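PDB 4MHR: ectoine dioxygenase from Sphingopyxis alaskensis, which catalyses the iron- and 2-oxoglutarate-dependent hydroxylation of L-ectoine to 5-hydroxyectoine, a compatible solute that protects cells against osmotic stress. Local coordinates for residues A115-A120 against L301-G306; D129-H134 against L269-V274. One frame throughout, in Å; residues are numbered along the deposited sequence.

Interaction 2 pairs two central neighbours of the seven-stranded antiparallel sheet, strands 131-141 and 264-273. Interaction 1 ties helix 117-127 at its start to the loop that follows strand 264-273. In sequence, 129-134 and 269-274 lie between 115-120 and 301-306, so interaction 2 is nested inside the chain loop that interaction 1 closes. Their centres are about 12 Å apart. They touch directly: Leu301 N approaches Val131 O at 2.8 Å, a probable hydrogen bond, and Leu119 and Leu301 pack on Tyr271. The helix and the C-terminal chain are thus joined both to each other and to the sheet of the cupin fold.

Interaction 1 of 2, residues A115-A120 against L301-G306; sequences ADARLA and LRVERG
Asp116 OD1 is gripped by Arg118 NH2 at 3.1 Å, by Arg112 NH1 in a salt bridge, and by a water that in turn accepts a weak bond from Gly306 N across the contact. The other oxygen, Asp116 OD2, accepts from Arg118 N and from Arg118 NE, the latter at 2.8 Å. These two donors come from opposite faces of the carboxylate plane. Arg118 NE and NH2 grip the carboxylate side-on, one nitrogen to each oxygen, while Arg118 N makes the N-cap bond of helix 117-127. Glu65 is a second charged partner of Arg118 NH2. An alanine in place of Asp116 would probably leave Arg118 NE and Arg112 NH1 without their carboxylate partner and the helix start without its side-chain cap.

Backbone bonds to Glu304 flank Asp116. Glu304 N donates to Ala115 O at 2.9 Å, and Glu304 O accepts from Ala117 N, also at 2.9 Å. This is a single beta bridge against a chain that forms no regular strand.

Beside the bridge, the small alanines let Val303 come close. Val303 CG1, anti to the backbone N (chi1 -180°), reaches Ala117 CB at 3.6 Å. Val303 CG2 meets Ala120 CB at 4.1 Å, and Leu301 CD2 meets the same methyl at 4.0 Å. Val303 CG1 also lies over one face of the Arg305 guanidinium, near that group's rim. Arg305 NH1 touches Ala117 CB and forms a salt bridge with Asp121 one turn along the helix.

The contact lies where helix 108-115 gives way to helix 117-127. The 301-306 chain runs across this junction, with Glu304 also touching Arg112. On the helix, Leu119 packs against Leu269 of strand 264-273.

Interaction 2 of 2, residues D129-H134 against L269-V274; sequences DEVYIH and LVYNAV
Tyr132 and Asn272 face each other as a hydrogen-bonded antiparallel pair, buried and tightly packed. Asn272 N donates to Tyr132 O at 2.9 Å, and Tyr132 N to Asn272 O at 3.0 Å. The side chains lie side by side. Tyr132 CG sits between its own backbone N and carbonyl carbon (chi1 73°), and the ring runs alongside Asn272 with CE1 3.7 Å from Asn272 CB. At the far end Asn272 ND2 donates to Tyr132 OH at 3.0 Å, with OH close to the amide plane. Asn272 OD1 accepts from Asn276, which helps fix the amide's rotation.

On the other face, also buried, Ile133 CD1 lies over one face of the Tyr271 ring, 4.0 Å from its centroid, in a CH-pi contact. Tyr271 OH bonds to Ala114 O.

The Asp129 end, by contrast, is the solvent side: Asp129, Glu130 and Val274 are partly exposed. Val274 N donates to Glu130 O, and Val274 CG2 lies 3.7 Å from Asp129 OD1. The polar ends turn to other partners, Asp129 to Ser275 and Glu130 to Arg124.

At the opposite end, His134 CD2 packs on Val270 CG1 at 3.8 Å. The His134 ring meets Trp158, which helps to hold ectoine, edge-to-face; Val270 packs on it. Through Trp158 and ectoine-binding Gln135, this end of the major sheet of the cupin (double-stranded beta-helix) fold borders the substrate site.

Interaction 1 of 2, residues A115-A120 against L301-G306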
loop_
_atom_site.group_PDB
_atom_site.type_symbol
_atom_site.label_atom_id
_atom_site.label_comp_id
_atom_site.label_asym_id
_atom_site.label_seq_id
_atom_site.Cartn_x
_atom_site.Cartn_y
_atom_site.Cartn_z
ATOM N N ALA A 115 3.089 13.541 -4.287
ATOM C CA ALA A 115 3.151 14.131 -5.648
ATOM C C ALA A 115 4.522 14.028 -6.238
ATOM O O ALA A 115 4.739 14.363 -7.405
ATOM C CB ALA A 115 2.686 15.638 -5.641
ATOM N N ASP A 116 5.504 13.647 -5.455
ATOM C CA ASP A 116 6.847 13.709 -5.965
ATOM C C ASP A 116 7.070 12.742 -7.155
ATOM O O ASP A 116 6.640 11.574 -7.147
ATOM C CB ASP A 116 7.808 13.375 -4.841
ATOM C CG ASP A 116 9.232 13.647 -5.202
ATOM O OD1 ASP A 116 9.669 14.768 -4.860
ATOM O OD2 ASP A 116 9.938 12.754 -5.769
ATOM N N ALA A 117 7.727 13.238 -8.169
ATOM C CA ALA A 117 7.990 12.504 -9.393
ATOM C C ALA A 117 8.675 11.136 -9.157
ATOM O O ALA A 117 8.406 10.176 -9.866
ATOM C CB ALA A 117 8.867 13.346 -10.294
ATOM N N ARG A 118 9.528 11.043 -8.153
ATOM C CA ARG A 118 10.217 9.806 -7.903
ATOM C C ARG A 118 9.210 8.726 -7.490
ATOM O O ARG A 118 9.542 7.574 -7.645
ATOM C CB ARG A 118 11.280 9.949 -6.812
ATOM C CG ARG A 118 12.511 10.721 -7.232
ATOM C CD ARG A 118 13.332 11.165 -6.019
ATOM N NE ARG A 118 12.694 12.298 -5.379
ATOM C CZ ARG A 118 13.257 13.054 -4.435
ATOM N NH1 ARG A 118 14.497 12.799 -3.988
ATOM N NH2 ARG A 118 12.571 14.066 -3.963
ATOM N N LEU A 119 8.035 9.111 -6.949
ATOM C CA LEU A 119 6.970 8.181 -6.640
ATOM C C LEU A 119 5.921 8.177 -7.744
ATOM O O LEU A 119 5.635 7.122 -8.398
ATOM C CB LEU A 119 6.372 8.460 -5.248
ATOM C CG LEU A 119 7.382 8.454 -4.111
ATOM C CD1 LEU A 119 6.675 8.572 -2.784
ATOM C CD2 LEU A 119 8.265 7.161 -4.125
ATOM N N ALA A 120 5.335 9.344 -7.983
ATOM C CA ALA A 120 4.158 9.419 -8.857
ATOM C C ALA A 120 4.387 9.017 -10.335
ATOM O O ALA A 120 3.442 8.497 -10.947
ATOM C CB ALA A 120 3.479 10.788 -8.787
ATOM N N LEU A 301 -3.591 13.606 -9.912
ATOM C CA LEU A 301 -2.488 14.116 -9.149
ATOM C C LEU A 301 -1.517 14.924 -10.036
ATOM O O LEU A 301 -1.142 14.487 -11.100
ATOM C CB LEU A 301 -1.778 12.940 -8.510
ATOM C CG LEU A 301 -0.667 13.220 -7.538
ATOM C CD1 LEU A 301 -1.161 13.963 -6.268
ATOM C CD2 LEU A 301 -0.060 11.869 -7.188
ATOM N N ARG A 302 -1.107 16.109 -9.601
ATOM C CA ARG A 302 -0.133 16.912 -10.392
ATOM C C ARG A 302 1.217 16.535 -9.869
ATOM O O ARG A 302 1.375 16.531 -8.695
ATOM C CB ARG A 302 -0.364 18.415 -10.119
ATOM C CG ARG A 302 0.570 19.354 -10.836
ATOM C CD ARG A 302 1.230 20.303 -9.852
ATOM N NE ARG A 302 1.621 21.580 -10.448
ATOM C CZ ARG A 302 2.691 21.764 -11.204
ATOM N NH1 ARG A 302 3.514 20.747 -11.480
ATOM N NH2 ARG A 302 2.948 22.973 -11.691
ATOM N N VAL A 303 2.175 16.191 -10.731
ATOM C CA VAL A 303 3.475 15.759 -10.297
ATOM C C VAL A 303 4.435 16.903 -9.991
ATOM O O VAL A 303 4.586 17.812 -10.799
ATOM C CB VAL A 303 4.116 14.834 -11.359
ATOM C CG1 VAL A 303 5.493 14.349 -10.940
ATOM C CG2 VAL A 303 3.175 13.676 -11.666
ATOM N N GLU A 304 5.179 16.803 -8.888
ATOM C CA GLU A 304 6.184 17.829 -8.542
ATOM C C GLU A 304 7.565 17.279 -8.694
ATOM O O GLU A 304 7.818 16.145 -8.373
ATOM C CB GLU A 304 6.012 18.274 -7.108
ATOM C CG GLU A 304 4.600 18.680 -6.795
ATOM C CD GLU A 304 4.351 20.115 -7.218
ATOM O OE1 GLU A 304 5.305 20.770 -7.708
ATOM O OE2 GLU A 304 3.213 20.556 -7.087
ATOM N N ARG A 305 8.480 18.092 -9.188
ATOM C CA ARG A 305 9.860 17.695 -9.399
ATOM C C ARG A 305 10.714 18.576 -8.462
ATOM O O ARG A 305 10.280 19.646 -8.060
ATOM C CB ARG A 305 10.203 17.817 -10.882
ATOM C CG ARG A 305 9.422 16.830 -11.741
ATOM C CD ARG A 305 9.300 17.130 -13.245
ATOM N NE ARG A 305 8.174 16.380 -13.839
ATOM C CZ ARG A 305 8.151 15.053 -14.060
ATOM N NH1 ARG A 305 9.201 14.307 -13.772
ATOM N NH2 ARG A 305 7.067 14.467 -14.586
ATOM N N GLY A 306 11.849 18.056 -8.010
ATOM C CA GLY A 306 12.746 18.745 -7.117
ATOM C C GLY A 306 12.801 18.156 -5.719
ATOM O O GLY A 306 11.969 17.308 -5.360
HETATM O O HOH W 1 11.291 15.165 -7.280
#

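Interaction 2 of 2, residues D129-H134 against L269-V274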
loop_
_atom_site.group_PDB
_atom_site.type_symbol
_atom_site.label_atom_id
_atom_site.label_comp_id
_atom_site.label_asym_id
_atom_site.label_seq_id
_atom_site.Cartn_x
_atom_site.Cartn_y
_atom_site.Cartn_z
ATOM N N ASP A 129 -1.405 5.313 -16.833
ATOM C CA ASP A 129 -2.505 6.276 -16.741
ATOM C C ASP A 129 -2.067 7.420 -15.842
ATOM O O ASP A 129 -1.113 7.307 -15.123
ATOM C CB ASP A 129 -3.758 5.601 -16.116
ATOM C CG ASP A 129 -5.112 6.318 -16.470
ATOM O OD1 ASP A 129 -5.044 7.348 -17.131
ATOM O OD2 ASP A 129 -6.207 5.846 -16.060
ATOM N N GLU A 130 -2.757 8.547 -15.909
ATOM C CA GLU A 130 -2.762 9.483 -14.782
ATOM C C GLU A 130 -3.325 8.815 -13.506
ATOM O O GLU A 130 -4.180 7.891 -13.564
ATOM C CB GLU A 130 -3.620 10.730 -15.166
ATOM C CG GLU A 130 -3.060 11.512 -16.401
ATOM C CD GLU A 130 -1.598 11.843 -16.276
ATOM O OE1 GLU A 130 -1.087 12.165 -15.147
ATOM O OE2 GLU A 130 -0.898 11.689 -17.300
ATOM N N VAL A 131 -2.914 9.302 -12.355
ATOM C CA VAL A 131 -3.251 8.625 -11.077
ATOM C C VAL A 131 -3.772 9.598 -10.031
ATOM O O VAL A 131 -3.562 10.800 -10.136
ATOM C CB VAL A 131 -1.997 7.953 -10.470
ATOM C CG1 VAL A 131 -1.539 6.829 -11.339
ATOM C CG2 VAL A 131 -0.866 8.940 -10.329
ATOM N N TYR A 132 -4.422 9.072 -9.016
ATOM C CA TYR A 132 -4.819 9.890 -7.888
ATOM C C TYR A 132 -4.650 9.022 -6.643
ATOM O O TYR A 132 -4.378 7.788 -6.737
ATOM C CB TYR A 132 -6.268 10.390 -8.088
ATOM C CG TYR A 132 -7.285 9.292 -7.896
ATOM C CD1 TYR A 132 -7.555 8.371 -8.905
ATOM C CD2 TYR A 132 -7.928 9.141 -6.717
ATOM C CE1 TYR A 132 -8.447 7.377 -8.712
ATOM C CE2 TYR A 132 -8.849 8.098 -6.512
ATOM C CZ TYR A 132 -9.094 7.245 -7.519
ATOM O OH TYR A 132 -9.966 6.189 -7.387
ATOM N N ILE A 133 -4.716 9.673 -5.484
ATOM C CA ILE A 133 -4.554 9.015 -4.181
ATOM C C ILE A 133 -5.848 8.398 -3.740
ATOM O O ILE A 133 -6.765 9.111 -3.440
ATOM C CB ILE A 133 -3.991 9.950 -3.090
ATOM C CG1 ILE A 133 -2.647 10.530 -3.552
ATOM C CG2 ILE A 133 -3.817 9.177 -1.774
ATOM C CD1 ILE A 133 -1.592 9.482 -3.872
ATOM N N HIS A 134 -5.944 7.063 -3.769
ATOM C CA HIS A 134 -7.161 6.360 -3.318
ATOM C C HIS A 134 -7.249 6.405 -1.767
ATOM O O HIS A 134 -8.306 6.465 -1.190
ATOM C CB HIS A 134 -7.142 4.910 -3.841
ATOM C CG HIS A 134 -8.072 3.964 -3.137
ATOM N ND1 HIS A 134 -9.428 3.890 -3.402
ATOM C CD2 HIS A 134 -7.813 2.982 -2.237
ATOM C CE1 HIS A 134 -9.965 2.913 -2.690
ATOM N NE2 HIS A 134 -9.008 2.349 -1.971
ATOM N N LEU A 269 1.077 5.117 0.725
ATOM C CA LEU A 269 0.348 5.862 -0.319
ATOM C C LEU A 269 -0.257 4.893 -1.320
ATOM O O LEU A 269 0.476 4.079 -1.857
ATOM C CB LEU A 269 1.309 6.803 -1.011
ATOM C CG LEU A 269 2.043 7.812 -0.124
ATOM C CD1 LEU A 269 3.126 8.562 -0.867
ATOM C CD2 LEU A 269 1.030 8.824 0.413
ATOM N N VAL A 270 -1.571 4.939 -1.535
ATOM C CA VAL A 270 -2.208 4.138 -2.538
ATOM C C VAL A 270 -2.532 4.980 -3.761
ATOM O O VAL A 270 -3.362 5.904 -3.710
ATOM C CB VAL A 270 -3.479 3.441 -2.014
ATOM C CG1 VAL A 270 -4.103 2.546 -3.087
ATOM C CG2 VAL A 270 -3.179 2.634 -0.744
ATOM N N TYR A 271 -1.922 4.606 -4.887
ATOM C CA TYR A 271 -2.154 5.269 -6.197
ATOM C C TYR A 271 -3.135 4.422 -6.969
ATOM O O TYR A 271 -2.980 3.196 -7.079
ATOM C CB TYR A 271 -0.821 5.418 -6.945
ATOM C CG TYR A 271 0.194 6.309 -6.327
ATOM C CD1 TYR A 271 0.278 7.675 -6.682
ATOM C CD2 TYR A 271 1.075 5.844 -5.367
ATOM C CE1 TYR A 271 1.261 8.514 -6.111
ATOM C CE2 TYR A 271 2.031 6.692 -4.770
ATOM C CZ TYR A 271 2.079 8.030 -5.121
ATOM O OH TYR A 271 3.019 8.842 -4.563
ATOM N N ASN A 272 -4.180 5.033 -7.482
ATOM C CA ASN A 272 -5.108 4.384 -8.400
ATOM C C ASN A 272 -5.128 5.094 -9.779
ATOM O O ASN A 272 -4.962 6.275 -9.844
ATOM C CB ASN A 272 -6.508 4.332 -7.802
ATOM C CG ASN A 272 -7.452 3.378 -8.585
ATOM O OD1 ASN A 272 -7.036 2.390 -9.213
ATOM N ND2 ASN A 272 -8.753 3.645 -8.493
ATOM N N ALA A 273 -5.341 4.359 -10.865
ATOM C CA ALA A 273 -5.486 4.985 -12.168
ATOM C C ALA A 273 -6.806 5.787 -12.151
ATOM O O ALA A 273 -7.852 5.306 -11.628
ATOM C CB ALA A 273 -5.525 3.914 -13.287
ATOM N N VAL A 274 -6.776 6.983 -12.705
ATOM C CA VAL A 274 -8.051 7.790 -12.809
ATOM C C VAL A 274 -9.163 7.069 -13.580
ATOM O O VAL A 274 -10.302 7.209 -13.210
ATOM C CB VAL A 274 -7.825 9.226 -13.357
ATOM C CG1 VAL A 274 -6.870 10.035 -12.498
ATOM C CG2 VAL A 274 -7.276 9.163 -14.790
#